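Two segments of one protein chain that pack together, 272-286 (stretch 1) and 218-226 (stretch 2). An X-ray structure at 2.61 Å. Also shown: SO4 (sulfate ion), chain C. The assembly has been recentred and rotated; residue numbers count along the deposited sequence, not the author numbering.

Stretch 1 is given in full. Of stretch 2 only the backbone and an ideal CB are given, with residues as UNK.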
ATOM      1  N   GLU A 272      11.004   0.289 -11.552  1.00 46.21           N
ATOM      2  CA  GLU A 272      10.855   0.941 -12.852  1.00 57.01           C
ATOM      3  C   GLU A 272       9.388   1.135 -13.198  1.00 51.50           C
ATOM      4  O   GLU A 272       8.998   2.174 -13.742  1.00 67.73           O
ATOM      5  CB  GLU A 272      11.555   0.135 -13.947  1.00 60.06           C
ATOM      6  CG  GLU A 272      13.078   0.151 -13.881  1.00 91.96           C
ATOM      7  CD  GLU A 272      13.726  -0.643 -15.008  1.00109.11           C
ATOM      8  OE1 GLU A 272      12.994  -1.139 -15.893  1.00102.50           O
ATOM      9  OE2 GLU A 272      14.970  -0.769 -15.009  1.00118.85           O
ATOM     10  N   VAL A 273       8.557   0.147 -12.873  1.00 51.42           N
ATOM     11  CA  VAL A 273       7.126   0.273 -13.105  1.00 62.57           C
ATOM     12  C   VAL A 273       6.534   1.330 -12.184  1.00 62.16           C
ATOM     13  O   VAL A 273       5.720   2.159 -12.613  1.00 55.36           O
ATOM     14  CB  VAL A 273       6.441  -1.098 -12.934  1.00 50.06           C
ATOM     15  CG1 VAL A 273       4.935  -0.956 -12.955  1.00 44.95           C
ATOM     16  CG2 VAL A 273       6.879  -2.033 -14.043  1.00 45.32           C
ATOM     17  N   PHE A 274       6.944   1.333 -10.911  1.00 48.78           N
ATOM     18  CA  PHE A 274       6.452   2.343  -9.978  1.00 52.59           C
ATOM     19  C   PHE A 274       6.770   3.751 -10.469  1.00 60.36           C
ATOM     20  O   PHE A 274       5.924   4.649 -10.389  1.00 65.30           O
ATOM     21  CB  PHE A 274       7.036   2.106  -8.586  1.00 52.77           C
ATOM     22  CG  PHE A 274       6.730   3.207  -7.607  1.00 53.24           C
ATOM     23  CD1 PHE A 274       5.524   3.229  -6.926  1.00 59.77           C
ATOM     24  CD2 PHE A 274       7.651   4.212  -7.360  1.00 46.29           C
ATOM     25  CE1 PHE A 274       5.239   4.237  -6.021  1.00 57.96           C
ATOM     26  CE2 PHE A 274       7.371   5.221  -6.458  1.00 52.61           C
ATOM     27  CZ  PHE A 274       6.165   5.234  -5.788  1.00 56.90           C
ATOM     28  N   CYS A 275       7.989   3.966 -10.967  1.00 57.16           N
ATOM     29  CA  CYS A 275       8.358   5.285 -11.461  1.00 51.03           C
ATOM     30  C   CYS A 275       7.545   5.669 -12.691  1.00 60.03           C
ATOM     31  O   CYS A 275       7.210   6.848 -12.866  1.00 73.94           O
ATOM     32  CB  CYS A 275       9.853   5.335 -11.760  1.00 59.70           C
ATOM     33  SG  CYS A 275      10.881   5.247 -10.276  1.00 64.04           S
ATOM     34  N   LEU A 276       7.226   4.700 -13.552  1.00 64.99           N
ATOM     35  CA  LEU A 276       6.346   4.979 -14.682  1.00 54.09           C
ATOM     36  C   LEU A 276       4.982   5.462 -14.209  1.00 49.53           C
ATOM     37  O   LEU A 276       4.423   6.409 -14.774  1.00 63.98           O
ATOM     38  CB  LEU A 276       6.189   3.735 -15.557  1.00 49.83           C
ATOM     39  CG  LEU A 276       5.204   3.917 -16.713  1.00 68.01           C
ATOM     40  CD1 LEU A 276       5.696   4.992 -17.666  1.00 85.97           C
ATOM     41  CD2 LEU A 276       4.978   2.610 -17.442  1.00 77.86           C
ATOM     42  N   GLY A 277       4.442   4.836 -13.165  1.00 47.64           N
ATOM     43  CA  GLY A 277       3.183   5.301 -12.607  1.00 50.30           C
ATOM     44  C   GLY A 277       3.288   6.703 -12.039  1.00 53.60           C
ATOM     45  O   GLY A 277       2.363   7.506 -12.166  1.00 52.81           O
ATOM     46  N   GLU A 278       4.421   7.012 -11.403  1.00 57.26           N
ATOM     47  CA  GLU A 278       4.637   8.352 -10.869  1.00 57.85           C
ATOM     48  C   GLU A 278       4.614   9.393 -11.980  1.00 59.38           C
ATOM     49  O   GLU A 278       4.106  10.501 -11.785  1.00 68.41           O
ATOM     50  CB  GLU A 278       5.961   8.402 -10.109  1.00 71.86           C
ATOM     51  CG  GLU A 278       5.954   7.654  -8.784  1.00 64.82           C
ATOM     52  CD  GLU A 278       5.177   8.378  -7.701  1.00 74.65           C
ATOM     53  OE1 GLU A 278       5.792   9.152  -6.938  1.00 90.45           O
ATOM     54  OE2 GLU A 278       3.944   8.200  -7.634  1.00 61.69           O
ATOM     55  N   GLU A 279       5.160   9.056 -13.155  1.00 68.03           N
ATOM     56  CA  GLU A 279       5.068   9.965 -14.298  1.00 77.23           C
ATOM     57  C   GLU A 279       3.613  10.252 -14.661  1.00 77.86           C
ATOM     58  O   GLU A 279       3.252  11.403 -14.937  1.00 94.93           O
ATOM     59  CB  GLU A 279       5.805   9.386 -15.506  1.00 80.55           C
ATOM     60  CG  GLU A 279       7.310   9.257 -15.354  1.00 79.76           C
ATOM     61  CD  GLU A 279       7.994   8.880 -16.663  1.00 90.85           C
ATOM     62  OE1 GLU A 279       7.644   9.460 -17.713  1.00 95.16           O
ATOM     63  OE2 GLU A 279       8.876   7.996 -16.646  1.00101.32           O
ATOM     64  N   ARG A 280       2.760   9.224 -14.668  1.00 65.33           N
ATOM     65  CA  ARG A 280       1.337   9.469 -14.907  1.00 66.50           C
ATOM     66  C   ARG A 280       0.688  10.195 -13.740  1.00 71.42           C
ATOM     67  O   ARG A 280      -0.181  11.052 -13.944  1.00 79.73           O
ATOM     68  CB  ARG A 280       0.576   8.171 -15.173  1.00 65.04           C
ATOM     69  CG  ARG A 280       0.587   7.648 -16.598  1.00 70.85           C
ATOM     70  CD  ARG A 280       1.904   7.120 -17.089  1.00 83.46           C
ATOM     71  NE  ARG A 280       1.760   6.702 -18.481  1.00 90.78           N
ATOM     72  CZ  ARG A 280       1.438   5.470 -18.861  1.00 65.58           C
ATOM     73  NH1 ARG A 280       1.239   4.528 -17.952  1.00 57.66           N
ATOM     74  NH2 ARG A 280       1.320   5.183 -20.150  1.00 66.68           N
ATOM     75  N   ARG A 281       1.097   9.878 -12.512  1.00 82.88           N
ATOM     76  CA  ARG A 281       0.472  10.504 -11.354  1.00 77.77           C
ATOM     77  C   ARG A 281       0.653  12.015 -11.348  1.00 79.84           C
ATOM     78  O   ARG A 281      -0.143  12.720 -10.723  1.00 98.50           O
ATOM     79  CB  ARG A 281       1.027   9.907 -10.062  1.00 58.93           C
ATOM     80  CG  ARG A 281       0.192  10.235  -8.845  1.00 58.93           C
ATOM     81  CD  ARG A 281       0.917   9.905  -7.564  1.00 57.45           C
ATOM     82  NE  ARG A 281       1.422  11.144  -7.003  1.00 84.13           N
ATOM     83  CZ  ARG A 281       2.630  11.634  -7.243  1.00104.82           C
ATOM     84  NH1 ARG A 281       3.478  10.986  -8.032  1.00110.02           N
ATOM     85  NH2 ARG A 281       2.981  12.789  -6.706  1.00110.82           N
ATOM     86  N   ARG A 282       1.663  12.523 -12.052  1.00 78.92           N
ATOM     87  CA  ARG A 282       1.986  13.943 -12.093  1.00 87.39           C
ATOM     88  C   ARG A 282       1.174  14.715 -13.130  1.00 96.15           C
ATOM     89  O   ARG A 282       1.369  15.927 -13.269  1.00110.51           O
ATOM     90  CB  ARG A 282       3.486  14.129 -12.359  1.00 79.19           C
ATOM     91  CG  ARG A 282       4.355  13.592 -11.228  1.00 87.12           C
ATOM     92  CD  ARG A 282       5.847  13.737 -11.489  1.00 88.43           C
ATOM     93  NE  ARG A 282       6.618  13.057 -10.453  1.00 88.39           N
ATOM     94  CZ  ARG A 282       6.816  13.534  -9.228  1.00103.19           C
ATOM     95  NH1 ARG A 282       6.297  14.703  -8.873  1.00113.28           N
ATOM     96  NH2 ARG A 282       7.525  12.838  -8.351  1.00 92.36           N
ATOM     97  N   VAL A 283       0.257  14.060 -13.838  1.00 89.34           N
ATOM     98  CA  VAL A 283      -0.586  14.715 -14.834  1.00 88.22           C
ATOM     99  C   VAL A 283      -1.777  15.334 -14.114  1.00 93.63           C
ATOM    100  O   VAL A 283      -2.718  14.639 -13.729  1.00102.03           O
ATOM    101  CB  VAL A 283      -1.036  13.733 -15.913  1.00 79.08           C
ATOM    102  CG1 VAL A 283      -1.948  14.423 -16.903  1.00 88.64           C
ATOM    103  CG2 VAL A 283       0.172  13.170 -16.628  1.00 75.27           C
ATOM    104  N   SER A 284      -1.732  16.653 -13.938  1.00 96.20           N
ATOM    105  CA  SER A 284      -2.801  17.403 -13.299  1.00102.93           C
ATOM    106  C   SER A 284      -3.961  17.629 -14.269  1.00104.86           C
ATOM    107  O   SER A 284      -3.860  17.385 -15.476  1.00103.63           O
ATOM    108  CB  SER A 284      -2.275  18.745 -12.787  1.00109.64           C
ATOM    109  OG  SER A 284      -3.328  19.557 -12.291  1.00118.98           O
ATOM    110  N   SER A 285      -5.084  18.094 -13.718  1.00 99.92           N
ATOM    111  CA  SER A 285      -6.204  18.493 -14.561  1.00 96.59           C
ATOM    112  C   SER A 285      -5.788  19.606 -15.508  1.00109.90           C
ATOM    113  O   SER A 285      -6.131  19.591 -16.697  1.00 95.57           O
ATOM    114  CB  SER A 285      -7.381  18.945 -13.696  1.00101.77           C
ATOM    115  OG  SER A 285      -7.692  17.986 -12.701  1.00 96.94           O
ATOM    116  N   THR A 286      -5.034  20.573 -14.996  1.00126.00           N
ATOM    117  CA  THR A 286      -4.497  21.675 -15.779  1.00125.90           C
ATOM    118  C   THR A 286      -3.192  21.317 -16.475  1.00122.01           C
ATOM    119  O   THR A 286      -2.505  22.219 -16.970  1.00118.55           O
ATOM    120  CB  THR A 286      -4.287  22.896 -14.878  1.00125.10           C
ATOM    121  OG1 THR A 286      -3.442  22.539 -13.775  1.00126.37           O
ATOM    122  CG2 THR A 286      -5.621  23.395 -14.346  1.00121.71           C
ATOM    123  N   UNK A 218       3.278  -9.627  -9.550  1.00 46.10           N
ATOM    124  CA  UNK A 218       2.574  -8.660 -10.375  1.00 42.58           C
ATOM    125  C   UNK A 218       2.322  -7.423  -9.532  1.00 35.71           C
ATOM    126  O   UNK A 218       2.072  -7.527  -8.329  1.00 39.17           O
ATOM    127  CB  UNK A 218       1.266  -9.235 -10.923  1.00 42.58           C
ATOM    128  N   UNK A 219       2.408  -6.253 -10.146  1.00 35.10           N
ATOM    129  CA  UNK A 219       2.086  -5.012  -9.457  1.00 40.47           C
ATOM    130  C   UNK A 219       0.992  -4.295 -10.230  1.00 51.47           C
ATOM    131  O   UNK A 219       0.964  -4.325 -11.466  1.00 44.38           O
ATOM    132  CB  UNK A 219       3.323  -4.124  -9.307  1.00 40.47           C
ATOM    133  N   UNK A 220       0.075  -3.681  -9.493  1.00 37.24           N
ATOM    134  CA  UNK A 220      -0.836  -2.696 -10.047  1.00 43.61           C
ATOM    135  C   UNK A 220      -0.586  -1.379  -9.330  1.00 47.57           C
ATOM    136  O   UNK A 220      -0.296  -1.362  -8.128  1.00 39.92           O
ATOM    137  CB  UNK A 220      -2.294  -3.139  -9.910  1.00 43.61           C
ATOM    138  N   UNK A 221      -0.643  -0.283 -10.078  1.00 44.27           N
ATOM    139  CA  UNK A 221      -0.487   1.047  -9.507  1.00 46.25           C
ATOM    140  C   UNK A 221      -1.699   1.872  -9.904  1.00 52.73           C
ATOM    141  O   UNK A 221      -1.929   2.110 -11.095  1.00 54.69           O
ATOM    142  CB  UNK A 221       0.811   1.709  -9.972  1.00 46.25           C
ATOM    143  N   UNK A 222      -2.468   2.300  -8.912  1.00 46.51           N
ATOM    144  CA  UNK A 222      -3.776   2.901  -9.123  1.00 58.86           C
ATOM    145  C   UNK A 222      -3.870   4.197  -8.329  1.00 57.39           C
ATOM    146  O   UNK A 222      -3.315   4.307  -7.230  1.00 59.07           O
ATOM    147  CB  UNK A 222      -4.893   1.936  -8.722  1.00 58.86           C
ATOM    148  N   UNK A 223      -4.555   5.190  -8.893  1.00 51.56           N
ATOM    149  CA  UNK A 223      -4.734   6.483  -8.249  1.00 58.74           C
ATOM    150  C   UNK A 223      -6.219   6.760  -8.071  1.00 60.31           C
ATOM    151  O   UNK A 223      -7.006   6.572  -9.003  1.00 69.85           O
ATOM    152  CB  UNK A 223      -4.069   7.596  -9.062  1.00 58.74           C
ATOM    153  N   UNK A 224      -6.601   7.225  -6.887  1.00 60.96           N
ATOM    154  CA  UNK A 224      -7.966   7.664  -6.622  1.00 65.35           C
ATOM    155  C   UNK A 224      -7.922   9.178  -6.455  1.00 64.35           C
ATOM    156  O   UNK A 224      -7.381   9.689  -5.465  1.00 69.80           O
ATOM    157  CB  UNK A 224      -8.554   6.978  -5.387  1.00 65.35           C
ATOM    158  N   UNK A 225      -8.459   9.898  -7.437  1.00 56.75           N
ATOM    159  CA  UNK A 225      -8.406  11.356  -7.456  1.00 64.01           C
ATOM    160  C   UNK A 225      -9.787  11.902  -7.790  1.00 75.79           C
ATOM    161  O   UNK A 225     -10.335  11.583  -8.850  1.00 78.97           O
ATOM    162  CB  UNK A 225      -7.367  11.856  -8.462  1.00 64.01           C
ATOM    163  N   UNK A 226     -10.339  12.726  -6.898  1.00 76.19           N
ATOM    164  CA  UNK A 226     -11.649  13.358  -7.092  1.00 68.87           C
ATOM    165  C   UNK A 226     -12.752  12.317  -7.286  1.00 66.62           C
ATOM    166  O   UNK A 226     -13.563  12.406  -8.208  1.00 71.51           O
ATOM    167  CB  UNK A 226     -11.608  14.301  -8.296  1.00 68.87           C
TER
HETATM  168  S   SO4 C 501      -6.270  -4.152  -8.789  1.00 54.03           S
HETATM  169  O1  SO4 C 501      -6.336  -5.597  -8.567  1.00 72.43           O
HETATM  170  O2  SO4 C 501      -5.419  -3.534  -7.775  1.00 86.74           O
HETATM  171  O3  SO4 C 501      -7.605  -3.581  -8.690  1.00 87.81           O
HETATM  172  O4  SO4 C 501      -5.735  -3.878 -10.116  1.00 47.79           O

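Stretch 2 runs as a strand nearly parallel to the helix of stretch 1, with 16° between their N-to-C directions and 9.1 Å between the axes at closest approach. The odd positions from 219 to 225 point their CA-to-CB bonds toward stretch 1.

At position 218, no atom of stretch 1 lies within 5.5 Å of the ideal CB. The residue is Phe-218, which makes no contact with the helix.

Position 219 points toward the helix. Its ideal CB is 5.1 Å from CG1 of Val-273, which offers a methyl group and no polar partner. A small or medium apolar side chain, such as valine, isoleucine or leucine, would suit. The residue is Val-219. Its CG2 packs 3.7 Å from CG1 of Val-273.

Position 220 points away from the helix, on the side of the sulfate ion. A hydroxyl or a basic side chain could serve there. The residue is Thr-220. Its OG1 donates a hydrogen bond to O2 of the sulfate, at 2.9 Å.

Position 221 points toward Gly-277. The ideal CB is 5.0 Å from CA of Gly-277. The glycine leaves its surface bare, Phe-274 brings an aromatic ring, and Glu-278 brings a carboxylate farther along. A long, flat side chain fits this groove, and one with a donor at its tip would also meet the acid. Phenylalanine would answer the first need, tyrosine both. The residue is Tyr-221, which has the largest covered area in the contact. Its CD2 lies 3.7 Å from CA of Gly-277; a CB on that glycine would sit 2.2 Å from CD2 and clash. The ring is nearly parallel to that of Phe-274, with planes at 18°, but slid so that the two barely overlap; CE2 is 3.6 Å from CD1 of Phe-274. Tyr-221 OH donates to OE2 of Glu-278 at 2.8 Å. The same OE2 forms a salt bridge with NH1 of Arg-281, 2.9 Å away.

Position 222 is out of reach of stretch 1, which gives no guide to its side chain. The residue is Val-222.

Position 223 points toward Arg-281, whose CG is 5.0 Å from the ideal CB. The arginine presents its methylenes here and carries its charge away. A medium or long side chain with an aliphatic stem, such as leucine, methionine, glutamine or glutamate, would suit; stretch 1 does not call for an acid. The residue is Glu-223. Its OE2 comes 3.4 Å from CG of Arg-281 and is hydrogen-bonded elsewhere in the structure.

Position 224 is again out of reach. It is Ile-224.

Position 225 points toward stretch 1, but only a long side chain could reach Ser-285. Tyrosine or arginine would serve. The residue is Tyr-225. Ser-285 OG lies at its ring edge and donates a weak hydrogen bond to Tyr-225 OH, at 3.4 Å.

Position 226 has positive phi, 58/48, which favours glycine, asparagine or aspartate. It is Asn-226, which makes no contact with stretch 1.

Stretch 2, residues 218-226: FVTYVEIYN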
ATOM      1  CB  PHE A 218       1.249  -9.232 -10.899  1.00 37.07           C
ATOM      2  CG  PHE A 218       1.414 -10.327 -11.921  1.00 48.13           C
ATOM      3  CD1 PHE A 218       1.275 -10.054 -13.275  1.00 42.07           C
ATOM      4  CD2 PHE A 218       1.698 -11.628 -11.529  1.00 34.75           C
ATOM      5  CE1 PHE A 218       1.421 -11.058 -14.222  1.00 40.66           C
ATOM      6  CE2 PHE A 218       1.848 -12.636 -12.472  1.00 37.65           C
ATOM      7  CZ  PHE A 218       1.710 -12.352 -13.819  1.00 38.18           C
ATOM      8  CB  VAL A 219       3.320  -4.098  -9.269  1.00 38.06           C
ATOM      9  CG1 VAL A 219       4.387  -4.803  -8.441  1.00 36.52           C
ATOM     10  CG2 VAL A 219       3.881  -3.659 -10.609  1.00 38.49           C
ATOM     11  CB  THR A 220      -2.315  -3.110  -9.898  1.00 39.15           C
ATOM     12  OG1 THR A 220      -2.633  -3.317  -8.517  1.00 51.53           O
ATOM     13  CG2 THR A 220      -2.579  -4.392 -10.654  1.00 45.99           C
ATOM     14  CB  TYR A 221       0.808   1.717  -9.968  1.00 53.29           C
ATOM     15  CG  TYR A 221       1.227   2.882  -9.094  1.00 47.34           C
ATOM     16  CD1 TYR A 221       0.540   3.176  -7.920  1.00 42.63           C
ATOM     17  CD2 TYR A 221       2.312   3.684  -9.439  1.00 46.03           C
ATOM     18  CE1 TYR A 221       0.918   4.239  -7.111  1.00 45.68           C
ATOM     19  CE2 TYR A 221       2.701   4.750  -8.634  1.00 47.42           C
ATOM     20  CZ  TYR A 221       2.000   5.023  -7.471  1.00 48.98           C
ATOM     21  OH  TYR A 221       2.377   6.077  -6.666  1.00 49.04           O
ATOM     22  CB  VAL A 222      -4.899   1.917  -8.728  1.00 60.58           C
ATOM     23  CG1 VAL A 222      -6.196   2.586  -8.781  1.00 72.34           C
ATOM     24  CG2 VAL A 222      -4.953   0.773  -9.722  1.00 68.62           C
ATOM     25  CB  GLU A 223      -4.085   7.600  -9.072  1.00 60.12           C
ATOM     26  CG  GLU A 223      -4.247   8.991  -8.490  1.00 64.36           C
ATOM     27  CD  GLU A 223      -3.750  10.068  -9.432  1.00 82.62           C
ATOM     28  OE1 GLU A 223      -3.989   9.939 -10.652  1.00 75.93           O
ATOM     29  OE2 GLU A 223      -3.116  11.037  -8.957  1.00 99.92           O
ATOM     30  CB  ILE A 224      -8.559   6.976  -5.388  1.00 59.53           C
ATOM     31  CG1 ILE A 224      -8.721   5.482  -5.651  1.00 57.60           C
ATOM     32  CG2 ILE A 224      -9.897   7.599  -5.026  1.00 61.20           C
ATOM     33  CD1 ILE A 224      -9.086   4.689  -4.424  1.00 57.10           C
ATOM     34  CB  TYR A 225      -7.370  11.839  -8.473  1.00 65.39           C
ATOM     35  CG  TYR A 225      -7.380  13.324  -8.699  1.00 75.14           C
ATOM     36  CD1 TYR A 225      -6.992  14.197  -7.694  1.00 74.30           C
ATOM     37  CD2 TYR A 225      -7.771  13.856  -9.917  1.00 92.21           C
ATOM     38  CE1 TYR A 225      -6.996  15.559  -7.896  1.00 88.65           C
ATOM     39  CE2 TYR A 225      -7.778  15.218 -10.129  1.00 95.35           C
ATOM     40  CZ  TYR A 225      -7.390  16.066  -9.116  1.00 97.19           C
ATOM     41  OH  TYR A 225      -7.394  17.427  -9.319  1.00104.57           O
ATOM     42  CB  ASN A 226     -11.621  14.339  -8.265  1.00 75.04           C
ATOM     43  CG  ASN A 226     -12.654  15.447  -8.123  1.00 90.22           C
ATOM     44  OD1 ASN A 226     -13.699  15.267  -7.496  1.00 93.54           O
ATOM     45  ND2 ASN A 226     -12.364  16.600  -8.710  1.00 95.62           N
TER
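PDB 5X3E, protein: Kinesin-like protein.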